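Local coordinates for uncharacterized conserved protein of COG5135 (Nostoc punctiforme, PDB 2I51) that binds flavin mononucleotide at a dimer interface and is related to pyridoxamine 5'-phosphate oxidase, its own reaction being unknown, at residues A[60-65]-A[128-133]; A[121-126]-A[141-146]; A[32-37]-A[65-70]; A[94-99]-A[154-159]. All coordinates share one frame; numbering follows the deposited sequence. Where two conformers were deposited one is given.

Contacts 1 and 3 share Lys65 and both use helix 64-71, whose start grips the FMN phosphate; their centres lie about 14 Å apart. Contact 4 is the buried strand pair under that helix: Ile69 CG1 of contact 3 sits 3.6 Å from Leu94 CD1, and Thr61 N of contact 1 is 2.9 Å from Asn154 O, a probable hydrogen bond. In contact 2 the Arg122 side chain lies about 13 Å from the FMN, and Phe125 O lies 2.8 Å from Asn154 ND2, again a probable hydrogen bond. Asn154 thus joins contacts 1, 2 and 4. Contacts 1, 2 and 3 also touch the second subunit.

Contact 1: residues A[60-65]-A[128-133]; sequences DTRSAK and PYPGKP. With FMN (flavin mononucleotide), chain C; EDO (1,2-ethanediol), chain U; EDO (1,2-ethanediol), chain N.
An Asx turn within a type I beta turn, Asp60 to Ser63, leads into helix 64-71 at the FMN phosphate, and its Arg62 lies against the type II turn Tyr129-Lys132. Arg62 starts with CG anti to its carbonyl carbon. CB stands over one face of the Tyr129 ring, 4.0 Å from the centroid, a CH-pi contact, and also meets Pro130 CD. CG and CD continue across the same ring toward its CE2-CD2 side, Arg62 CD coming within 3.7 Å of Tyr129 CD2. The chain then bends at chi3 (-59°), turning the guanidinium 63° from the ring plane. Pro130 CD sits over the centre of one guanidinium face, 3.7 Å from Arg62 CZ. The edge of the group grips Asp60 side-on: NE to OD1, and Arg62 NH2 to Asp60 OD2 at 2.9 Å, both from above the carboxylate plane. OD1 also takes Arg62 N through its anti lone pair, so the turn and the salt bridge fix each other. NH1 bonds to Trp127 O. Beyond the turn, Lys65 NZ bonds to the phosphate and ribityl chain of FMN, while Tyr129 O accepts from Asn194 of the second subunit. Ser63 OG, donating to Asp60 O at 2.8 Å, shares that carbonyl with Ser63 N.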
# COMPACT_ATOMS: atom_id res chain seq x y z
N ASP A 60 -16.55 -3.47 -4.89
CA ASP A 60 -17.49 -4.44 -5.45
C ASP A 60 -17.55 -5.69 -4.57
O ASP A 60 -16.51 -6.21 -4.16
CB ASP A 60 -17.02 -4.78 -6.87
CG ASP A 60 -18.05 -5.45 -7.72
OD1 ASP A 60 -18.63 -6.48 -7.32
OD2 ASP A 60 -18.28 -4.92 -8.83
N THR A 61 -18.76 -6.20 -4.29
CA THR A 61 -18.91 -7.42 -3.49
C THR A 61 -18.23 -8.62 -4.15
O THR A 61 -17.93 -9.61 -3.47
CB THR A 61 -20.39 -7.86 -3.26
OG1 THR A 61 -20.99 -8.09 -4.53
CG2 THR A 61 -21.19 -6.80 -2.53
N ARG A 62 -18.03 -8.56 -5.47
CA ARG A 62 -17.42 -9.67 -6.22
C ARG A 62 -15.91 -9.66 -6.12
O ARG A 62 -15.28 -10.63 -6.54
CB ARG A 62 -17.80 -9.56 -7.71
CG ARG A 62 -19.30 -9.71 -7.93
CD ARG A 62 -19.70 -9.41 -9.37
NE ARG A 62 -19.34 -8.08 -9.78
CZ ARG A 62 -19.32 -7.64 -11.03
NH1 ARG A 62 -19.71 -8.43 -12.03
NH2 ARG A 62 -18.93 -6.39 -11.30
N SER A 63 -15.33 -8.59 -5.59
CA SER A 63 -13.87 -8.53 -5.49
C SER A 63 -13.32 -9.41 -4.35
O SER A 63 -13.99 -9.75 -3.37
CB SER A 63 -13.40 -7.11 -5.34
OG SER A 63 -13.77 -6.61 -4.09
N ALA A 64 -12.06 -9.82 -4.49
CA ALA A 64 -11.44 -10.64 -3.49
C ALA A 64 -11.42 -10.02 -2.10
O ALA A 64 -11.54 -10.74 -1.09
CB ALA A 64 -10.00 -10.96 -3.90
N LYS A 65 -11.24 -8.70 -2.04
CA LYS A 65 -11.07 -8.05 -0.76
C LYS A 65 -12.37 -8.19 0.04
O LYS A 65 -12.34 -8.18 1.25
CB LYS A 65 -10.71 -6.58 -0.88
CG LYS A 65 -11.88 -5.62 -1.23
CD LYS A 65 -11.41 -4.21 -1.47
CE LYS A 65 -10.77 -4.00 -2.81
NZ LYS A 65 -11.52 -4.57 -4.00
N PRO A 128 -18.11 -6.92 -16.18
CA PRO A 128 -18.06 -8.34 -15.90
C PRO A 128 -17.24 -8.71 -14.69
O PRO A 128 -16.50 -7.88 -14.19
CB PRO A 128 -17.46 -8.94 -17.19
CG PRO A 128 -16.93 -7.84 -17.95
CD PRO A 128 -17.57 -6.56 -17.49
N TYR A 129 -17.44 -9.94 -14.23
CA TYR A 129 -16.95 -10.43 -12.95
C TYR A 129 -15.43 -10.23 -12.80
O TYR A 129 -14.65 -10.77 -13.55
CB TYR A 129 -17.27 -11.91 -12.79
CG TYR A 129 -17.40 -12.35 -11.37
CD1 TYR A 129 -16.29 -12.46 -10.55
CD2 TYR A 129 -18.63 -12.68 -10.83
CE1 TYR A 129 -16.40 -12.88 -9.23
CE2 TYR A 129 -18.74 -13.09 -9.50
CZ TYR A 129 -17.62 -13.18 -8.72
OH TYR A 129 -17.70 -13.58 -7.41
N PRO A 130 -15.02 -9.41 -11.83
CA PRO A 130 -13.61 -9.10 -11.69
C PRO A 130 -12.76 -10.33 -11.47
O PRO A 130 -13.15 -11.24 -10.72
CB PRO A 130 -13.56 -8.20 -10.45
CG PRO A 130 -14.76 -8.50 -9.71
CD PRO A 130 -15.81 -8.77 -10.77
N GLY A 131 -11.61 -10.36 -12.14
CA GLY A 131 -10.66 -11.47 -12.01
C GLY A 131 -10.86 -12.69 -12.90
O GLY A 131 -10.01 -13.56 -12.95
N LYS A 132 -11.97 -12.77 -13.60
CA LYS A 132 -12.19 -13.88 -14.49
C LYS A 132 -11.50 -13.57 -15.81
O LYS A 132 -11.13 -12.45 -16.04
CB LYS A 132 -13.70 -14.09 -14.70
CG LYS A 132 -14.45 -14.40 -13.41
CD LYS A 132 -13.91 -15.59 -12.68
CE LYS A 132 -14.83 -16.00 -11.53
NZ LYS A 132 -14.51 -17.36 -11.03
N PRO A 133 -11.35 -14.58 -16.69
CA PRO A 133 -10.77 -14.33 -18.01
C PRO A 133 -11.38 -13.16 -18.75
O PRO A 133 -12.60 -13.03 -18.80
CB PRO A 133 -11.07 -15.64 -18.75
CG PRO A 133 -10.91 -16.68 -17.62
CD PRO A 133 -11.67 -16.01 -16.51
N1 FMN C . -10.84 -0.74 -6.26
C2 FMN C . -11.90 -0.60 -5.45
O2 FMN C . -12.53 -1.57 -5.01
N3 FMN C . -12.27 0.67 -5.03
C4 FMN C . -11.62 1.79 -5.44
O4 FMN C . -11.88 2.95 -4.94
C4A FMN C . -10.52 1.66 -6.28
N5 FMN C . -9.84 2.77 -6.74
C5A FMN C . -8.62 2.55 -7.43
C6 FMN C . -7.86 3.64 -7.80
C7 FMN C . -6.65 3.50 -8.50
C7M FMN C . -5.73 4.69 -8.66
C8 FMN C . -6.27 2.21 -8.87
C8M FMN C . -4.85 1.98 -9.40
C9 FMN C . -7.05 1.11 -8.51
C9A FMN C . -8.25 1.28 -7.83
N10 FMN C . -9.04 0.21 -7.49
C10 FMN C . -10.13 0.37 -6.68
C1' FMN C . -8.76 -1.19 -8.02
C2' FMN C . -8.02 -1.97 -6.93
O2' FMN C . -6.68 -1.44 -6.74
C3' FMN C . -7.98 -3.49 -7.17
O3' FMN C . -7.45 -3.70 -8.46
C4' FMN C . -9.43 -4.01 -7.11
O4' FMN C . -10.22 -3.44 -6.07
C5' FMN C . -9.35 -5.52 -6.84
O5' FMN C . -8.69 -5.73 -5.61
P FMN C . -8.94 -7.05 -4.79
O1P FMN C . -10.31 -7.07 -4.21
O2P FMN C . -8.74 -8.22 -5.80
O3P FMN C . -7.85 -7.15 -3.77
C1 EDO U . -9.91 -10.15 -8.73
O1 EDO U . -10.82 -11.14 -8.20
C2 EDO U . -10.51 -8.86 -8.26
O2 EDO U . -10.80 -9.23 -6.95
C1 EDO N . -15.84 -11.71 -2.11
O1 EDO N . -14.43 -11.97 -2.06
C2 EDO N . -16.33 -12.11 -3.48
O2 EDO N . -17.70 -12.52 -3.39

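Contact 2: residues A[121-126]-A[141-146]; sequences ARLQFG and FEPSPP. With EDO (1,2-ethanediol), chain I.
Leu123 points one branch, CD2, against the extended, polyproline II-like segment Pro143-Pro146. CG is anti to the carbonyl carbon (chi1 -82°), and in the conformer described Leu123 CD2 ends 3.1 Å from Pro143 O and 3.4 Å from Pro145 CA. The proline rings flank this methyl more loosely: Leu123 CD2 is 4.3 Å from Pro143 CG, 4.2 Å from Pro145 CB and 4.3 Å from Pro146 CD. Pro146 turns its ring toward the helix, CG 3.8 Å from Arg122 CB and equally near Arg122 O. At the other end of the segment Pro143 presents CG to Gly126 O at 4.0 Å. Polar bridging is left to one water, which accepts from Arg122 NE in the guanidinium plane and donates to Pro146 O at 2.8 Å. The far end of Arg122 bends at chi3 to a salt bridge with Asp119 and a bond to Trp114 O. No direct hydrogen bond joins the two segments. In the long connection between helix 119-123 and strand 155-169, the chain thus doubles back as a proline-rich, polyproline II-like segment that packs its rings on a helix and the turn that follows, an apolar contact at the surface.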
# COMPACT_ATOMS: atom_id res chain seq x y z
N ALA A 121 -18.45 6.13 -12.32
CA ALA A 121 -18.13 5.34 -11.19
C ALA A 121 -19.25 4.31 -10.96
O ALA A 121 -18.96 3.14 -10.71
CB ALA A 121 -17.88 6.19 -9.93
N ARG A 122 -20.52 4.72 -11.07
CA ARG A 122 -21.60 3.72 -10.94
C ARG A 122 -21.58 2.64 -12.02
O ARG A 122 -21.85 1.48 -11.77
CB ARG A 122 -22.97 4.38 -10.92
CG ARG A 122 -23.30 5.14 -9.63
CD ARG A 122 -24.74 5.64 -9.60
NE ARG A 122 -24.94 6.80 -10.47
CZ ARG A 122 -24.71 8.05 -10.10
NH1 ARG A 122 -24.40 8.36 -8.85
NH2 ARG A 122 -24.76 9.00 -11.01
N LEU A 123 -21.22 3.06 -13.26
CA LEU A 123 -21.23 2.16 -14.43
C LEU A 123 -20.29 0.96 -14.20
O LEU A 123 -20.58 -0.15 -14.62
CB LEU A 123 -20.81 2.92 -15.72
CG LEU A 123 -21.84 3.75 -16.50
CD1 LEU A 123 -21.17 4.72 -17.46
CD2 LEU A 123 -22.80 2.87 -17.29
N GLN A 124 -19.18 1.18 -13.52
CA GLN A 124 -18.21 0.09 -13.31
C GLN A 124 -18.76 -1.08 -12.55
O GLN A 124 -18.30 -2.19 -12.69
CB GLN A 124 -16.94 0.59 -12.60
CG GLN A 124 -16.15 1.58 -13.34
CD GLN A 124 -14.71 1.74 -12.79
OE1 GLN A 124 -14.28 1.00 -11.89
NE2 GLN A 124 -13.97 2.68 -13.35
N PHE A 125 -19.80 -0.85 -11.73
CA PHE A 125 -20.40 -1.96 -11.00
C PHE A 125 -21.19 -2.89 -11.94
O PHE A 125 -21.53 -4.00 -11.54
CB PHE A 125 -21.24 -1.41 -9.84
CG PHE A 125 -20.37 -0.82 -8.75
CD1 PHE A 125 -19.84 -1.62 -7.76
CD2 PHE A 125 -19.96 0.51 -8.83
CE1 PHE A 125 -18.98 -1.12 -6.84
CE2 PHE A 125 -19.07 1.02 -7.92
CZ PHE A 125 -18.57 0.19 -6.90
N GLY A 126 -21.40 -2.46 -13.20
CA GLY A 126 -22.02 -3.31 -14.20
C GLY A 126 -21.06 -4.05 -15.10
O GLY A 126 -21.47 -4.76 -16.02
N PHE A 141 -18.26 -3.78 -21.36
CA PHE A 141 -17.75 -2.70 -20.51
C PHE A 141 -18.47 -1.38 -20.72
O PHE A 141 -18.10 -0.38 -20.10
CB PHE A 141 -16.24 -2.57 -20.72
CG PHE A 141 -15.50 -3.75 -20.20
CD1 PHE A 141 -15.12 -3.79 -18.86
CD2 PHE A 141 -15.23 -4.86 -21.00
CE1 PHE A 141 -14.49 -4.88 -18.33
CE2 PHE A 141 -14.61 -5.95 -20.47
CZ PHE A 141 -14.21 -5.96 -19.12
N GLU A 142 -19.53 -1.42 -21.54
CA GLU A 142 -20.34 -0.25 -21.88
C GLU A 142 -21.81 -0.51 -21.57
O GLU A 142 -22.65 -0.28 -22.41
CB GLU A 142 -20.20 0.05 -23.39
CG GLU A 142 -18.76 0.33 -23.80
CD GLU A 142 -18.56 0.49 -25.30
OE1 GLU A 142 -19.45 0.11 -26.10
OE2 GLU A 142 -17.46 0.96 -25.69
N PRO A 143 -22.10 -0.97 -20.33
CA PRO A 143 -23.52 -1.18 -20.01
C PRO A 143 -24.27 0.14 -19.89
O PRO A 143 -23.66 1.18 -19.71
CB PRO A 143 -23.45 -1.87 -18.65
CG PRO A 143 -22.25 -1.36 -18.04
CD PRO A 143 -21.23 -1.27 -19.19
N SER A 144 -25.59 0.11 -19.97
CA SER A 144 -26.41 1.31 -19.69
C SER A 144 -26.20 1.67 -18.24
O SER A 144 -26.00 0.80 -17.40
CB SER A 144 -27.86 0.97 -19.89
OG SER A 144 -28.66 2.11 -20.05
N PRO A 145 -26.27 2.97 -17.91
CA PRO A 145 -26.03 3.36 -16.53
C PRO A 145 -27.03 2.72 -15.62
O PRO A 145 -28.19 2.62 -15.96
CB PRO A 145 -26.37 4.87 -16.54
CG PRO A 145 -27.26 5.05 -17.72
CD PRO A 145 -26.64 4.14 -18.73
N PRO A 146 -26.60 2.32 -14.42
CA PRO A 146 -27.58 1.84 -13.47
C PRO A 146 -28.45 2.97 -12.91
O PRO A 146 -28.17 4.17 -13.08
CB PRO A 146 -26.73 1.19 -12.40
CG PRO A 146 -25.54 1.94 -12.40
CD PRO A 146 -25.26 2.26 -13.86
C1 EDO I . -15.28 -0.99 -8.24
O1 EDO I . -16.01 -0.42 -9.34
C2 EDO I . -15.04 0.08 -7.19
O2 EDO I . -15.01 1.42 -7.74
O HOH W 1 -25.90 5.87 -13.01

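Contact 3: residues A[32-37]-A[65-70]; sequences VQPNGR and KADQIQ. With FMN (flavin mononucleotide), chain C; EDO (1,2-ethanediol), chain S.
Van der Waals contact carries most of this meeting between helix 64-71 and the turn joining strands 26-32 and 38-44. Gln33 and Gln68 lie side by side and point the same way, each with CG anti to its carbonyl carbon and an extended chain. Their amide planes are 29° apart, but Gln68 NE2 rests 3.7 Å from the aliphatic Gln33 CG. Gln68 CB faces Val32 O at 3.8 Å. At the margin, Pro34 CD lies 4.3 Å from Gln68 CG.

Hydrogen bonds between the segments run through water. One molecule donates to both Val32 O, at 2.6 Å, and Gln68 O, at 2.9 Å, tying the end of strand 26-32 to the helix backbone. The amide ends are held by other partners: Gln68 OE1 accepts from Thr31 OG1 and Arg41 NH2, and Gln33 NE2 donates to Pro38 O. Since Arg41 NH2 also bonds to FMN, Gln68 is a second-shell residue for the flavin site.

The type I turn Gln33-Gly36 closes the hairpin with a G1 beta bulge at Gly36: Gly36 N donates to Gln33 O and Gln33 N to Arg37 O. Asn35 OD1 accepts from Arg37 N in an Asx turn. Arg37 makes a cation-pi contact with Trp74 of the second subunit.

Charge gathers at the start of the helix. Lys65 N bonds to FMN O1P, and Lys65 NZ, swung round by bends at chi3 and chi4, reaches FMN O1P at 2.8 Å and O4' at 2.7 Å. Helix start and lysine thus form a phosphate-binding part of the FMN site; the hairpin turn packs on the helix flank, linked to that site indirectly through Gln68 and Arg41.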
# COMPACT_ATOMS: atom_id res chain seq x y z
N VAL A 32 -5.55 -8.92 5.36
CA VAL A 32 -4.94 -10.24 5.48
C VAL A 32 -5.90 -11.25 4.87
O VAL A 32 -7.15 -11.19 5.07
CB VAL A 32 -4.58 -10.60 6.96
CG1 VAL A 32 -3.79 -11.93 7.04
CG2 VAL A 32 -3.71 -9.56 7.56
N GLN A 33 -5.34 -12.17 4.07
CA GLN A 33 -6.13 -13.23 3.46
C GLN A 33 -6.40 -14.35 4.48
O GLN A 33 -5.69 -14.47 5.48
CB GLN A 33 -5.39 -13.77 2.24
CG GLN A 33 -5.11 -12.70 1.21
CD GLN A 33 -4.22 -13.19 0.08
OE1 GLN A 33 -4.60 -14.09 -0.69
NE2 GLN A 33 -3.02 -12.64 0.00
N PRO A 34 -7.43 -15.17 4.23
CA PRO A 34 -7.66 -16.35 5.06
C PRO A 34 -6.42 -17.23 5.23
O PRO A 34 -6.24 -17.87 6.28
CB PRO A 34 -8.77 -17.10 4.31
CG PRO A 34 -9.50 -16.02 3.56
CD PRO A 34 -8.49 -14.95 3.23
N ASN A 35 -5.56 -17.30 4.21
CA ASN A 35 -4.34 -18.10 4.31
C ASN A 35 -3.20 -17.43 5.10
O ASN A 35 -2.12 -18.00 5.24
CB ASN A 35 -3.84 -18.52 2.91
CG ASN A 35 -3.35 -17.35 2.07
OD1 ASN A 35 -3.22 -16.22 2.56
ND2 ASN A 35 -3.08 -17.62 0.80
N GLY A 36 -3.45 -16.23 5.64
CA GLY A 36 -2.49 -15.56 6.52
C GLY A 36 -1.58 -14.56 5.78
O GLY A 36 -0.78 -13.87 6.39
N ARG A 37 -1.64 -14.55 4.47
CA ARG A 37 -0.76 -13.66 3.69
C ARG A 37 -1.42 -12.28 3.53
O ARG A 37 -2.64 -12.16 3.45
CB ARG A 37 -0.50 -14.25 2.31
CG ARG A 37 0.30 -15.57 2.35
CD ARG A 37 0.42 -16.14 0.95
NE ARG A 37 1.35 -17.28 0.98
CZ ARG A 37 1.64 -18.09 -0.04
NH1 ARG A 37 1.08 -17.93 -1.23
NH2 ARG A 37 2.51 -19.07 0.15
N LYS A 65 -11.24 -8.70 -2.04
CA LYS A 65 -11.07 -8.05 -0.76
C LYS A 65 -12.37 -8.19 0.04
O LYS A 65 -12.34 -8.18 1.25
CB LYS A 65 -10.71 -6.58 -0.88
CG LYS A 65 -11.88 -5.62 -1.23
CD LYS A 65 -11.41 -4.21 -1.47
CE LYS A 65 -10.77 -4.00 -2.81
NZ LYS A 65 -11.52 -4.57 -4.00
N ALA A 66 -13.51 -8.30 -0.65
CA ALA A 66 -14.80 -8.41 0.09
C ALA A 66 -14.79 -9.60 1.03
O ALA A 66 -15.11 -9.46 2.21
CB ALA A 66 -16.01 -8.44 -0.87
N ASP A 67 -14.38 -10.76 0.54
CA ASP A 67 -14.36 -11.93 1.40
C ASP A 67 -13.25 -11.83 2.44
O ASP A 67 -13.39 -12.27 3.58
CB ASP A 67 -14.17 -13.22 0.62
CG ASP A 67 -14.29 -14.43 1.50
OD1 ASP A 67 -15.42 -14.65 2.02
OD2 ASP A 67 -13.27 -15.11 1.73
N GLN A 68 -12.13 -11.23 2.06
CA GLN A 68 -11.03 -11.09 3.03
C GLN A 68 -11.52 -10.25 4.21
O GLN A 68 -11.23 -10.57 5.36
CB GLN A 68 -9.81 -10.40 2.41
CG GLN A 68 -9.14 -11.19 1.23
CD GLN A 68 -8.18 -10.37 0.42
OE1 GLN A 68 -7.81 -9.25 0.79
NE2 GLN A 68 -7.77 -10.92 -0.72
N ILE A 69 -12.23 -9.17 3.92
CA ILE A 69 -12.69 -8.25 4.96
C ILE A 69 -13.74 -8.91 5.85
O ILE A 69 -13.74 -8.74 7.07
CB ILE A 69 -13.20 -6.95 4.30
CG1 ILE A 69 -12.01 -6.22 3.69
CG2 ILE A 69 -13.95 -6.06 5.28
CD1 ILE A 69 -12.35 -5.11 2.72
N GLN A 70 -14.64 -9.67 5.25
CA GLN A 70 -15.63 -10.37 6.04
C GLN A 70 -15.01 -11.32 7.04
O GLN A 70 -15.51 -11.46 8.15
CB GLN A 70 -16.60 -11.12 5.10
CG GLN A 70 -17.39 -10.16 4.23
N1 FMN C . -10.84 -0.74 -6.26
C2 FMN C . -11.90 -0.60 -5.45
O2 FMN C . -12.53 -1.57 -5.01
N3 FMN C . -12.27 0.67 -5.03
C4 FMN C . -11.62 1.79 -5.44
O4 FMN C . -11.88 2.95 -4.94
C4A FMN C . -10.52 1.66 -6.28
N5 FMN C . -9.84 2.77 -6.74
C5A FMN C . -8.62 2.55 -7.43
C6 FMN C . -7.86 3.64 -7.80
C7 FMN C . -6.65 3.50 -8.50
C7M FMN C . -5.73 4.69 -8.66
C8 FMN C . -6.27 2.21 -8.87
C8M FMN C . -4.85 1.98 -9.40
C9 FMN C . -7.05 1.11 -8.51
C9A FMN C . -8.25 1.28 -7.83
N10 FMN C . -9.04 0.21 -7.49
C10 FMN C . -10.13 0.37 -6.68
C1' FMN C . -8.76 -1.19 -8.02
C2' FMN C . -8.02 -1.97 -6.93
O2' FMN C . -6.68 -1.44 -6.74
C3' FMN C . -7.98 -3.49 -7.17
O3' FMN C . -7.45 -3.70 -8.46
C4' FMN C . -9.43 -4.01 -7.11
O4' FMN C . -10.22 -3.44 -6.07
C5' FMN C . -9.35 -5.52 -6.84
O5' FMN C . -8.69 -5.73 -5.61
P FMN C . -8.94 -7.05 -4.79
O1P FMN C . -10.31 -7.07 -4.21
O2P FMN C . -8.74 -8.22 -5.80
O3P FMN C . -7.85 -7.15 -3.77
C1 EDO S . -3.82 -12.71 -4.19
O1 EDO S . -5.04 -12.36 -3.54
C2 EDO S . -2.67 -11.88 -3.62
O2 EDO S . -3.18 -10.74 -2.92
O HOH W 2 -9.24 -12.62 5.64

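Contact 4: residues A[94-99]-A[154-159]; sequences LTLISS and NFCLLL. With EDO (1,2-ethanediol), chain L; EDO (1,2-ethanediol), chain M.
This is a buried antiparallel strand pairing, joining strand 86-97 to strand 155-169 in the antiparallel sheet of the FMN-binding split barrel, the fold of the pyridoxamine 5'-phosphate oxidase family; the two short strand axes run at 167° to each other, 4.7 Å apart. Four backbone hydrogen bonds close two hydrogen-bonded pairs. Thr95 N to Leu159 O and Leu159 N to Thr95 O are both 2.9 Å and lie in the carbonyl planes. Ile97 and Leu157 pair likewise; Ile97 N meets Leu157 O at 2.8 Å nearly along the C=O axis, whereas the return bond from Leu157 N is more bent (147° at the hydrogen). Leu96 and Leu158 form the non-hydrogen-bonded pair between them. CA-H...O contacts from Leu94, Leu158 and Cys156 add to three of the four carbonyls.

On the face holding Leu96 and Leu158, both leucines have CG anti to the backbone N, and their CD1 methyls meet at 3.9 Å. Leu96 CD1 also touches Cys156 CB at 3.7 Å, while the Leu94 side chain crosses that of Leu158 obliquely, CD2 against CD1. Ala66, Ile69 and Gln70 of helix 64-71 pack on this face. On the other face Ile97 CD1 reaches over Leu157 O, 3.3 Å away, and abuts Leu159 CD1 at 3.9 Å, with chi2 at an unusual 96°. Helix 107-116 covers this side, Gln107 against Ile97 and Ala109 against Leu157.

Polar contacts across the strands are thus confined to the backbone. Such chemistry implies that the two strands are joined by main-chain bonds, while apolar leucine and isoleucine branches seat one helix on each face.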
# COMPACT_ATOMS: atom_id res chain seq x y z
N LEU A 94 -12.67 -2.38 9.73
CA LEU A 94 -13.49 -2.14 8.59
C LEU A 94 -14.92 -2.53 8.82
O LEU A 94 -15.21 -3.51 9.45
CB LEU A 94 -12.97 -2.91 7.37
CG LEU A 94 -11.58 -2.47 6.86
CD1 LEU A 94 -11.01 -3.48 5.82
CD2 LEU A 94 -11.60 -1.05 6.31
N THR A 95 -15.83 -1.80 8.21
CA THR A 95 -17.24 -2.18 8.09
C THR A 95 -17.59 -2.23 6.60
O THR A 95 -17.38 -1.25 5.91
CB THR A 95 -18.14 -1.15 8.79
OG1 THR A 95 -17.76 -0.96 10.16
CG2 THR A 95 -19.61 -1.61 8.79
N LEU A 96 -18.11 -3.33 6.12
CA LEU A 96 -18.48 -3.50 4.74
C LEU A 96 -20.00 -3.53 4.68
O LEU A 96 -20.64 -4.41 5.27
CB LEU A 96 -17.91 -4.82 4.20
CG LEU A 96 -17.98 -5.08 2.70
CD1 LEU A 96 -17.18 -4.10 1.84
CD2 LEU A 96 -17.54 -6.52 2.40
N ILE A 97 -20.56 -2.51 4.06
CA ILE A 97 -22.01 -2.34 3.95
C ILE A 97 -22.39 -2.65 2.50
O ILE A 97 -22.12 -1.88 1.57
CB ILE A 97 -22.45 -0.91 4.36
CG1 ILE A 97 -21.90 -0.53 5.72
CG2 ILE A 97 -23.99 -0.77 4.42
CD1 ILE A 97 -20.68 0.24 5.65
N SER A 98 -23.05 -3.79 2.32
CA SER A 98 -23.45 -4.30 1.01
C SER A 98 -24.97 -4.27 0.95
O SER A 98 -25.60 -3.54 1.71
CB SER A 98 -22.94 -5.72 0.82
OG SER A 98 -23.55 -6.59 1.76
N SER A 99 -25.58 -5.09 0.11
CA SER A 99 -27.03 -5.19 0.11
C SER A 99 -27.52 -6.25 1.10
O SER A 99 -28.73 -6.44 1.24
CB SER A 99 -27.55 -5.53 -1.29
OG SER A 99 -26.92 -6.71 -1.75
N ASN A 154 -24.20 -5.42 -5.89
CA ASN A 154 -22.78 -5.64 -5.71
C ASN A 154 -22.02 -4.37 -5.30
O ASN A 154 -20.81 -4.40 -5.17
CB ASN A 154 -22.15 -6.23 -6.95
CG ASN A 154 -22.37 -5.41 -8.20
OD1 ASN A 154 -23.52 -5.10 -8.55
ND2 ASN A 154 -21.31 -5.13 -8.94
N PHE A 155 -22.73 -3.27 -5.10
CA PHE A 155 -22.11 -2.06 -4.56
C PHE A 155 -21.98 -2.11 -3.06
O PHE A 155 -22.99 -2.29 -2.36
CB PHE A 155 -23.00 -0.86 -4.89
CG PHE A 155 -22.47 0.43 -4.30
CD1 PHE A 155 -21.32 1.05 -4.83
CD2 PHE A 155 -23.14 1.08 -3.27
CE1 PHE A 155 -20.84 2.22 -4.30
CE2 PHE A 155 -22.62 2.24 -2.71
CZ PHE A 155 -21.51 2.82 -3.24
N CYS A 156 -20.75 -1.88 -2.55
CA CYS A 156 -20.50 -1.76 -1.14
C CYS A 156 -19.90 -0.42 -0.79
O CYS A 156 -19.06 0.12 -1.52
CB CYS A 156 -19.44 -2.73 -0.72
SG CYS A 156 -19.85 -4.40 -0.98
N LEU A 157 -20.34 0.09 0.35
CA LEU A 157 -19.66 1.18 1.07
C LEU A 157 -18.73 0.48 2.09
O LEU A 157 -19.11 -0.40 2.83
CB LEU A 157 -20.66 2.08 1.81
CG LEU A 157 -20.04 3.12 2.76
CD1 LEU A 157 -19.13 4.12 2.06
CD2 LEU A 157 -21.19 3.87 3.50
N LEU A 158 -17.49 0.88 2.07
CA LEU A 158 -16.47 0.35 3.00
C LEU A 158 -16.04 1.50 3.91
O LEU A 158 -15.63 2.57 3.41
CB LEU A 158 -15.33 -0.24 2.20
CG LEU A 158 -14.15 -0.78 2.95
CD1 LEU A 158 -14.60 -1.92 3.88
CD2 LEU A 158 -13.09 -1.27 1.90
N LEU A 159 -16.16 1.31 5.21
CA LEU A 159 -15.71 2.30 6.21
C LEU A 159 -14.50 1.77 6.95
O LEU A 159 -14.51 0.60 7.36
CB LEU A 159 -16.80 2.55 7.20
CG LEU A 159 -18.09 3.09 6.63
CD1 LEU A 159 -19.16 3.14 7.78
CD2 LEU A 159 -17.97 4.46 5.93
C1 EDO L . -17.11 -6.13 8.19
O1 EDO L . -17.04 -6.45 9.59
C2 EDO L . -18.55 -5.75 7.88
O2 EDO L . -18.99 -4.60 8.54
C1 EDO M . -30.33 -3.85 2.21
O1 EDO M . -30.33 -4.87 3.22
C2 EDO M . -31.75 -3.35 1.99
O2 EDO M . -32.23 -2.60 3.12